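Local structure of methylaspartate ammonia-lyase (Citrobacter amalonaticus, 1KKO) at residues I338-N349 / T370-P380. The protein catalyses, with magnesium as cofactor, the reversible anti elimination of ammonia from L-threo-3-methylaspartate to give mesaconate, a step in glutamate degradation. Numbering follows the deposited sequence.
Sequences IHNIVDAVLYCN and TCVHVALAARP
V374 reaches across to segment 338-349 with both methyls, which serve different partners. CG1, set anti to the backbone N (chi1 168°), meets CG2 of I341 at 3.7 Å and also touches CG2 of V342, while CG2 faces the CD1 end of I338. That same I338 CD1 lies 3.9 Å from CG2 of T370, which closes the apolar row at this end. One helical turn after V374, A378 presents only a methyl, and its CB fits against the CB and CG1 of V345, the latter at 3.7 Å. The small side chain permits close backbones here, with the CA atoms of V342 and A378 5.7 Å apart. V345 CG1 continues over the A378 carbonyl to P380, whose N is 3.7 Å away. Beyond the helix end, where R379 adopts positive phi, N349 ND2 donates to R379 O over 3.1 Å, approaching from above the carbonyl plane. The helix segments run at 31° to each other, and Q357 of strand 354-357 touches both I341 and V374. Two helices running in the same general direction, joined through strand 354-357 and packed side by side against the outside of the barrel, are characteristic of the (beta/alpha)8 TIM barrel found in the enolase superfamily.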
ATOM      1  N   ILE A 338      20.140  -8.419  -0.185  1.00 10.28           N
ATOM      2  CA  ILE A 338      20.041  -7.167  -0.927  1.00 10.45           C
ATOM      3  C   ILE A 338      21.396  -6.581  -1.294  1.00 10.66           C
ATOM      4  O   ILE A 338      21.475  -5.705  -2.135  1.00 10.66           O
ATOM      5  CB  ILE A 338      19.170  -6.147  -0.171  1.00 10.26           C
ATOM      6  CG1 ILE A 338      19.773  -5.775   1.178  1.00 11.26           C
ATOM      7  CG2 ILE A 338      17.743  -6.673  -0.033  1.00 11.19           C
ATOM      8  CD1 ILE A 338      19.007  -4.653   1.882  1.00 11.66           C
ATOM      9  N   HIS A 339      22.464  -7.048  -0.655  1.00 10.94           N
ATOM     10  CA  HIS A 339      23.801  -6.640  -1.083  1.00 11.15           C
ATOM     11  C   HIS A 339      24.007  -7.051  -2.545  1.00 10.83           C
ATOM     12  O   HIS A 339      24.734  -6.387  -3.284  1.00 11.81           O
ATOM     13  CB  HIS A 339      24.884  -7.241  -0.209  1.00 11.30           C
ATOM     14  CG  HIS A 339      24.896  -8.728  -0.180  1.00 12.03           C
ATOM     15  ND1 HIS A 339      23.801  -9.483   0.182  1.00 12.60           N
ATOM     16  CD2 HIS A 339      25.890  -9.609  -0.448  1.00 13.09           C
ATOM     17  CE1 HIS A 339      24.118 -10.764   0.132  1.00 13.63           C
ATOM     18  NE2 HIS A 339      25.379 -10.868  -0.251  1.00 14.15           N
ATOM     19  N   ASN A 340      23.355  -8.127  -2.976  1.00 11.08           N
ATOM     20  CA  ASN A 340      23.439  -8.577  -4.359  1.00 11.23           C
ATOM     21  C   ASN A 340      22.786  -7.566  -5.296  1.00 10.82           C
ATOM     22  O   ASN A 340      23.178  -7.446  -6.454  1.00 11.39           O
ATOM     23  CB  ASN A 340      22.801  -9.952  -4.550  1.00 11.41           C
ATOM     24  CG  ASN A 340      23.519 -11.050  -3.805  1.00 11.68           C
ATOM     25  OD1 ASN A 340      22.893 -11.889  -3.135  1.00 14.48           O
ATOM     26  ND2 ASN A 340      24.824 -11.062  -3.910  1.00 12.55           N
ATOM     27  N   ILE A 341      21.753  -6.860  -4.835  1.00 10.67           N
ATOM     28  CA  ILE A 341      21.152  -5.821  -5.664  1.00 10.80           C
ATOM     29  C   ILE A 341      22.168  -4.711  -5.905  1.00 10.78           C
ATOM     30  O   ILE A 341      22.301  -4.214  -7.030  1.00 11.08           O
ATOM     31  CB  ILE A 341      19.908  -5.186  -5.013  1.00 10.68           C
ATOM     32  CG1 ILE A 341      18.835  -6.208  -4.684  1.00 11.20           C
ATOM     33  CG2 ILE A 341      19.339  -4.104  -5.925  1.00 11.01           C
ATOM     34  CD1 ILE A 341      17.800  -5.646  -3.715  1.00 12.16           C
ATOM     35  N   VAL A 342      22.839  -4.281  -4.843  1.00 10.71           N
ATOM     36  CA  VAL A 342      23.824  -3.218  -4.970  1.00 11.29           C
ATOM     37  C   VAL A 342      24.897  -3.653  -5.968  1.00 11.31           C
ATOM     38  O   VAL A 342      25.231  -2.916  -6.888  1.00 11.72           O
ATOM     39  CB  VAL A 342      24.483  -2.862  -3.620  1.00 11.84           C
ATOM     40  CG1 VAL A 342      25.451  -1.714  -3.799  1.00 12.25           C
ATOM     41  CG2 VAL A 342      23.432  -2.500  -2.555  1.00 11.67           C
ATOM     42  N   ASP A 343      25.425  -4.852  -5.796  1.00 11.52           N
ATOM     43  CA  ASP A 343      26.476  -5.316  -6.700  1.00 11.77           C
ATOM     44  C   ASP A 343      25.969  -5.423  -8.129  1.00 11.60           C
ATOM     45  O   ASP A 343      26.686  -5.091  -9.068  1.00 11.97           O
ATOM     46  CB  ASP A 343      27.017  -6.661  -6.228  1.00 12.36           C
ATOM     47  CG  ASP A 343      27.885  -6.542  -4.999  1.00 13.37           C
ATOM     48  OD1 ASP A 343      28.492  -5.472  -4.776  1.00 15.02           O
ATOM     49  OD2 ASP A 343      28.020  -7.496  -4.220  1.00 16.00           O
ATOM     50  N   ALA A 344      24.741  -5.892  -8.312  1.00 11.03           N
ATOM     51  CA  ALA A 344      24.179  -6.014  -9.650  1.00 11.16           C
ATOM     52  C   ALA A 344      24.011  -4.651 -10.326  1.00 11.10           C
ATOM     53  O   ALA A 344      24.359  -4.482 -11.493  1.00 11.65           O
ATOM     54  CB  ALA A 344      22.858  -6.731  -9.601  1.00 11.33           C
ATOM     55  N   VAL A 345      23.473  -3.676  -9.599  1.00 11.01           N
ATOM     56  CA  VAL A 345      23.273  -2.358 -10.171  1.00 11.23           C
ATOM     57  C   VAL A 345      24.629  -1.747 -10.554  1.00 11.35           C
ATOM     58  O   VAL A 345      24.786  -1.184 -11.642  1.00 11.54           O
ATOM     59  CB  VAL A 345      22.519  -1.432  -9.193  1.00 11.06           C
ATOM     60  CG1 VAL A 345      22.535  -0.022  -9.700  1.00 11.57           C
ATOM     61  CG2 VAL A 345      21.088  -1.903  -8.986  1.00 10.79           C
ATOM     62  N   LEU A 346      25.596  -1.832  -9.658  1.00 11.72           N
ATOM     63  CA  LEU A 346      26.935  -1.298  -9.934  1.00 12.01           C
ATOM     64  C   LEU A 346      27.574  -2.011 -11.123  1.00 11.83           C
ATOM     65  O   LEU A 346      28.255  -1.369 -11.926  1.00 12.50           O
ATOM     66  CB  LEU A 346      27.838  -1.422  -8.704  1.00 12.25           C
ATOM     67  CG  LEU A 346      27.407  -0.638  -7.456  1.00 15.64           C
ATOM     68  CD1 LEU A 346      28.454  -0.675  -6.376  1.00 15.78           C
ATOM     69  CD2 LEU A 346      27.026   0.790  -7.751  1.00 17.25           C
ATOM     70  N   TYR A 347      27.366  -3.316 -11.258  1.00 11.59           N
ATOM     71  CA  TYR A 347      27.947  -4.061 -12.372  1.00 11.51           C
ATOM     72  C   TYR A 347      27.337  -3.572 -13.674  1.00 11.46           C
ATOM     73  O   TYR A 347      28.044  -3.331 -14.664  1.00 12.18           O
ATOM     74  CB  TYR A 347      27.726  -5.575 -12.205  1.00 11.98           C
ATOM     75  CG  TYR A 347      28.551  -6.375 -13.175  1.00 12.13           C
ATOM     76  CD1 TYR A 347      29.819  -6.796 -12.835  1.00 12.75           C
ATOM     77  CD2 TYR A 347      28.072  -6.694 -14.425  1.00 11.96           C
ATOM     78  CE1 TYR A 347      30.595  -7.520 -13.716  1.00 13.93           C
ATOM     79  CE2 TYR A 347      28.843  -7.387 -15.324  1.00 12.92           C
ATOM     80  CZ  TYR A 347      30.101  -7.807 -14.962  1.00 12.79           C
ATOM     81  OH  TYR A 347      30.867  -8.523 -15.857  1.00 14.72           O
ATOM     82  N   CYS A 348      26.018  -3.413 -13.692  1.00 11.52           N
ATOM     83  CA  CYS A 348      25.339  -2.899 -14.874  1.00 11.80           C
ATOM     84  C   CYS A 348      25.872  -1.525 -15.228  1.00 11.85           C
ATOM     85  O   CYS A 348      26.238  -1.265 -16.380  1.00 12.47           O
ATOM     86  CB  CYS A 348      23.831  -2.802 -14.641  1.00 11.95           C
ATOM     87  SG  CYS A 348      22.984  -4.397 -14.590  1.00 13.52           S
ATOM     88  N   ASN A 349      25.909  -0.636 -14.240  1.00 12.16           N
ATOM     89  CA  ASN A 349      26.346   0.736 -14.482  1.00 12.42           C
ATOM     90  C   ASN A 349      27.767   0.804 -15.038  1.00 12.72           C
ATOM     91  O   ASN A 349      28.044   1.588 -15.934  1.00 12.26           O
ATOM     92  CB  ASN A 349      26.232   1.588 -13.211  1.00 12.79           C
ATOM     93  CG  ASN A 349      24.789   1.856 -12.803  1.00 15.25           C
ATOM     94  OD1 ASN A 349      23.875   1.519 -13.529  1.00 17.62           O
ATOM     95  ND2 ASN A 349      24.599   2.489 -11.648  1.00 15.90           N
ATOM     96  N   THR A 370      12.888  -0.412   2.012  1.00 10.27           N
ATOM     97  CA  THR A 370      14.302  -0.740   2.084  1.00 10.52           C
ATOM     98  C   THR A 370      14.954  -0.640   0.713  1.00 10.37           C
ATOM     99  O   THR A 370      16.076  -0.149   0.576  1.00 11.29           O
ATOM    100  CB  THR A 370      14.492  -2.128   2.672  1.00 10.69           C
ATOM    101  OG1 THR A 370      13.894  -2.184   3.976  1.00 11.66           O
ATOM    102  CG2 THR A 370      15.967  -2.452   2.884  1.00 11.35           C
ATOM    103  N   CYS A 371      14.258  -1.118  -0.311  1.00 10.29           N
ATOM    104  CA  CYS A 371      14.752  -1.013  -1.674  1.00 10.53           C
ATOM    105  C   CYS A 371      14.996   0.432  -2.102  1.00 10.04           C
ATOM    106  O   CYS A 371      15.893   0.691  -2.913  1.00 10.80           O
ATOM    107  CB  CYS A 371      13.806  -1.693  -2.659  1.00 10.53           C
ATOM    108  SG  CYS A 371      13.916  -3.514  -2.644  1.00 11.95           S
ATOM    109  N   VAL A 372      14.200   1.373  -1.604  1.00 10.22           N
ATOM    110  CA  VAL A 372      14.440   2.769  -1.925  1.00 10.46           C
ATOM    111  C   VAL A 372      15.847   3.198  -1.507  1.00 10.35           C
ATOM    112  O   VAL A 372      16.542   3.921  -2.230  1.00 10.73           O
ATOM    113  CB  VAL A 372      13.385   3.686  -1.269  1.00 10.61           C
ATOM    114  CG1 VAL A 372      13.775   5.155  -1.388  1.00 11.61           C
ATOM    115  CG2 VAL A 372      12.035   3.456  -1.916  1.00 11.32           C
ATOM    116  N   HIS A 373      16.282   2.740  -0.339  1.00 10.35           N
ATOM    117  CA  HIS A 373      17.614   3.087   0.144  1.00 10.68           C
ATOM    118  C   HIS A 373      18.706   2.448  -0.692  1.00 11.05           C
ATOM    119  O   HIS A 373      19.719   3.078  -0.979  1.00 11.51           O
ATOM    120  CB  HIS A 373      17.755   2.726   1.609  1.00 10.51           C
ATOM    121  CG  HIS A 373      16.947   3.613   2.499  1.00 10.11           C
ATOM    122  ND1 HIS A 373      17.506   4.622   3.257  1.00 11.61           N
ATOM    123  CD2 HIS A 373      15.608   3.678   2.698  1.00 11.25           C
ATOM    124  CE1 HIS A 373      16.538   5.262   3.891  1.00 10.95           C
ATOM    125  NE2 HIS A 373      15.381   4.702   3.580  1.00 11.28           N
ATOM    126  N   VAL A 374      18.502   1.204  -1.086  1.00 11.11           N
ATOM    127  CA  VAL A 374      19.435   0.547  -1.969  1.00 11.68           C
ATOM    128  C   VAL A 374      19.574   1.334  -3.264  1.00 11.13           C
ATOM    129  O   VAL A 374      20.690   1.565  -3.722  1.00 11.79           O
ATOM    130  CB  VAL A 374      18.978  -0.875  -2.229  1.00 11.71           C
ATOM    131  CG1 VAL A 374      19.753  -1.506  -3.374  1.00 12.55           C
ATOM    132  CG2 VAL A 374      19.109  -1.701  -0.939  1.00 12.78           C
ATOM    133  N   ALA A 375      18.462   1.795  -3.828  1.00 11.16           N
ATOM    134  CA  ALA A 375      18.479   2.512  -5.094  1.00 11.37           C
ATOM    135  C   ALA A 375      19.133   3.872  -4.973  1.00 11.33           C
ATOM    136  O   ALA A 375      19.901   4.291  -5.841  1.00 11.65           O
ATOM    137  CB  ALA A 375      17.070   2.651  -5.636  1.00 10.80           C
ATOM    138  N   LEU A 376      18.837   4.597  -3.909  1.00 11.62           N
ATOM    139  CA  LEU A 376      19.399   5.926  -3.747  1.00 12.33           C
ATOM    140  C   LEU A 376      20.910   5.869  -3.669  1.00 12.37           C
ATOM    141  O   LEU A 376      21.586   6.806  -4.100  1.00 13.69           O
ATOM    142  CB  LEU A 376      18.832   6.609  -2.512  1.00 11.87           C
ATOM    143  CG  LEU A 376      17.420   7.165  -2.676  1.00 12.53           C
ATOM    144  CD1 LEU A 376      16.908   7.665  -1.342  1.00 12.88           C
ATOM    145  CD2 LEU A 376      17.395   8.285  -3.721  1.00 13.18           C
ATOM    146  N   ALA A 377      21.432   4.777  -3.130  1.00 12.17           N
ATOM    147  CA  ALA A 377      22.872   4.582  -3.037  1.00 12.61           C
ATOM    148  C   ALA A 377      23.482   4.090  -4.348  1.00 12.90           C
ATOM    149  O   ALA A 377      24.468   4.641  -4.820  1.00 14.02           O
ATOM    150  CB  ALA A 377      23.201   3.609  -1.934  1.00 13.17           C
ATOM    151  N   ALA A 378      22.890   3.066  -4.942  1.00 12.30           N
ATOM    152  CA  ALA A 378      23.487   2.386  -6.090  1.00 12.64           C
ATOM    153  C   ALA A 378      23.234   3.038  -7.438  1.00 12.67           C
ATOM    154  O   ALA A 378      23.988   2.814  -8.378  1.00 13.14           O
ATOM    155  CB  ALA A 378      23.048   0.923  -6.108  1.00 12.97           C
ATOM    156  N   ARG A 379      22.139   3.780  -7.558  1.00 12.69           N
ATOM    157  CA  ARG A 379      21.821   4.565  -8.745  1.00 13.70           C
ATOM    158  C   ARG A 379      21.383   3.778  -9.966  1.00 13.71           C
ATOM    159  O   ARG A 379      21.947   3.916 -11.046  1.00 14.55           O
ATOM    160  CB  ARG A 379      23.007   5.463  -9.125  1.00 14.37           C
ATOM    161  CG  ARG A 379      23.542   6.289  -7.980  1.00 15.78           C
ATOM    162  CD  ARG A 379      22.488   7.002  -7.212  1.00 18.25           C
ATOM    163  NE  ARG A 379      21.670   7.821  -8.085  1.00 19.31           N
ATOM    164  CZ  ARG A 379      20.646   8.534  -7.664  1.00 18.89           C
ATOM    165  NH1 ARG A 379      20.325   8.508  -6.371  1.00 18.71           N
ATOM    166  NH2 ARG A 379      19.951   9.277  -8.513  1.00 20.82           N
ATOM    167  N   PRO A 380      20.344   2.968  -9.832  1.00 12.84           N
ATOM    168  CA  PRO A 380      19.795   2.318 -11.016  1.00 12.85           C
ATOM    169  C   PRO A 380      19.108   3.381 -11.881  1.00 13.19           C
ATOM    170  O   PRO A 380      18.810   4.478 -11.415  1.00 14.13           O
ATOM    171  CB  PRO A 380      18.761   1.352 -10.429  1.00 12.23           C
ATOM    172  CG  PRO A 380      18.309   2.052  -9.173  1.00 12.53           C
ATOM    173  CD  PRO A 380      19.590   2.624  -8.610  1.00 12.55           C
TER